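PDB 7EEH: TqaL from Neurospora crassa, which is a member of the 2OG-Fe dioxygenase family of the cupin clan and binds an iron ion. Local coordinates for residues Thr147-Leu152 with Val183-Val188. The protein carries 1 engineered substitution. Sequence-based numbering, arbitrary orientation.
Sequences THRPRL and VHTDGV. With FE (Fe (III) ion), chain H.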
# COMPACT_ATOMS: atom_id res chain seq x y z
N THR B 147 3.65 18.36 27.41
CA THR B 147 3.77 19.11 28.66
C THR B 147 4.18 18.19 29.81
O THR B 147 3.58 17.14 30.02
CB THR B 147 2.45 19.78 28.99
OG1 THR B 147 2.01 20.54 27.86
CG2 THR B 147 2.59 20.70 30.20
N HIS B 148 5.20 18.59 30.57
CA HIS B 148 5.71 17.76 31.65
C HIS B 148 5.00 18.08 32.97
O HIS B 148 5.06 19.21 33.45
CB HIS B 148 7.21 17.95 31.78
CG HIS B 148 7.99 17.23 30.73
ND1 HIS B 148 9.36 17.08 30.78
CD2 HIS B 148 7.58 16.62 29.59
CE1 HIS B 148 9.76 16.40 29.72
NE2 HIS B 148 8.70 16.11 28.98
N ARG B 149 4.32 17.08 33.54
CA ARG B 149 3.74 17.25 34.88
C ARG B 149 4.86 17.35 35.90
O ARG B 149 5.75 16.50 35.90
CB ARG B 149 2.82 16.09 35.25
CG ARG B 149 1.53 15.99 34.44
CD ARG B 149 0.53 15.03 35.08
NE ARG B 149 -0.62 14.82 34.21
CZ ARG B 149 -1.63 15.68 34.11
NH1 ARG B 149 -1.61 16.79 34.84
NH2 ARG B 149 -2.63 15.44 33.29
N PRO B 150 4.86 18.37 36.77
CA PRO B 150 5.97 18.52 37.73
C PRO B 150 6.17 17.32 38.64
O PRO B 150 7.31 17.08 39.06
CB PRO B 150 5.57 19.76 38.53
CG PRO B 150 4.81 20.58 37.54
CD PRO B 150 4.02 19.57 36.73
N ARG B 151 5.13 16.56 38.94
CA ARG B 151 5.31 15.47 39.90
C ARG B 151 5.88 14.21 39.28
O ARG B 151 6.09 13.24 40.00
CB ARG B 151 3.98 15.16 40.61
CG ARG B 151 2.95 14.46 39.73
CD ARG B 151 1.65 14.18 40.48
NE ARG B 151 1.26 12.77 40.42
CZ ARG B 151 0.50 12.24 39.47
NH1 ARG B 151 0.03 12.99 38.48
NH2 ARG B 151 0.19 10.94 39.50
N LEU B 152 6.15 14.20 37.97
CA LEU B 152 6.58 12.98 37.30
C LEU B 152 7.99 13.15 36.74
O LEU B 152 8.48 14.26 36.56
CB LEU B 152 5.61 12.61 36.17
CG LEU B 152 4.16 12.44 36.61
CD1 LEU B 152 3.30 12.10 35.41
CD2 LEU B 152 4.07 11.36 37.68
N VAL B 183 -15.86 17.88 33.65
CA VAL B 183 -14.64 18.19 32.91
C VAL B 183 -13.42 17.91 33.77
O VAL B 183 -13.33 18.40 34.91
CB VAL B 183 -14.68 19.66 32.46
CG1 VAL B 183 -13.45 20.01 31.64
CG2 VAL B 183 -15.95 19.91 31.66
N HIS B 184 -12.45 17.17 33.23
CA HIS B 184 -11.29 16.77 34.01
C HIS B 184 -10.12 16.40 33.10
O HIS B 184 -10.27 16.25 31.88
CB HIS B 184 -11.63 15.58 34.92
CG HIS B 184 -11.94 14.33 34.17
ND1 HIS B 184 -13.16 14.10 33.57
CD2 HIS B 184 -11.18 13.24 33.90
CE1 HIS B 184 -13.15 12.93 32.97
NE2 HIS B 184 -11.96 12.38 33.16
N THR B 185 -8.93 16.28 33.71
CA THR B 185 -7.84 15.47 33.20
C THR B 185 -7.67 14.25 34.10
O THR B 185 -8.05 14.26 35.27
CB THR B 185 -6.51 16.23 33.13
OG1 THR B 185 -5.98 16.37 34.45
CG2 THR B 185 -6.71 17.62 32.51
N ASP B 186 -7.09 13.19 33.54
CA ASP B 186 -6.86 11.95 34.26
C ASP B 186 -5.58 11.96 35.09
O ASP B 186 -5.29 10.96 35.76
CB ASP B 186 -6.80 10.77 33.29
CG ASP B 186 -8.05 10.62 32.45
OD1 ASP B 186 -9.15 10.99 32.91
OD2 ASP B 186 -7.92 10.10 31.32
N GLY B 187 -4.80 13.03 35.02
CA GLY B 187 -3.56 13.09 35.78
C GLY B 187 -2.43 12.27 35.22
O GLY B 187 -1.51 11.93 35.96
N VAL B 188 -2.47 11.92 33.93
CA VAL B 188 -1.41 11.12 33.32
C VAL B 188 -0.87 11.87 32.11
O VAL B 188 -1.11 13.08 31.97
CB VAL B 188 -1.93 9.71 32.95
CG1 VAL B 188 -2.34 8.92 34.22
CG2 VAL B 188 -3.11 9.81 32.01
FE FE H . -11.02 10.73 32.09
O HOH W 1 -3.72 18.82 33.89
O HOH W 2 -11.45 9.58 34.02
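Two arginines of 147-152 reach across to backbone carbonyls of 183-188, the segment that carries the HxD part of the iron site. R149 makes the main grip. Its chain is extended from CG to NE, and NE and NH2 both donate side-on to V188 O. R149 NE lies 2.9 Å from V188 O, above the carbonyl plane. R149 NH2 lies 3.1 Å from V188 O, on a lone pair, but its N-H is bent (137°). Both donors converge on one oxygen, which lies near the guanidinium plane and limits its rotation. Water 1 accepts from R149 NH1 and has a weak link to T185 OG1.

R151 gives the straighter bond. Its chain bends at chi3 (-126°), and R151 NH1 meets a lone pair of G187 O at 3.1 Å, with an N-H...O angle of 168°. L152 CD2 sits over one face of this guanidinium.

Packing is slight. G187 CA lies 3.4 Å above one face of the R149 guanidinium, toward its rim.

The iron is bound by H184 and D186, just before G187. H184 NE2 binds FE at 2.2 Å and D186 OD1 binds it at 2.1 Å. Water 2 is also a ligand, and H253 completes the facial triad usual in this family. The D248 carboxylate salt-bridges R149 NH2 and accepts from D186 N and V188 N, so it joins the R149 grip to the metal-binding loop.

The type I turn 149-152 precedes strand 158-170, and the loop holding 183-188 leads into strand 190-199. R151, L152 and V188 touch R277 of strand 267-277, which lies between those two strands in the large antiparallel sheet.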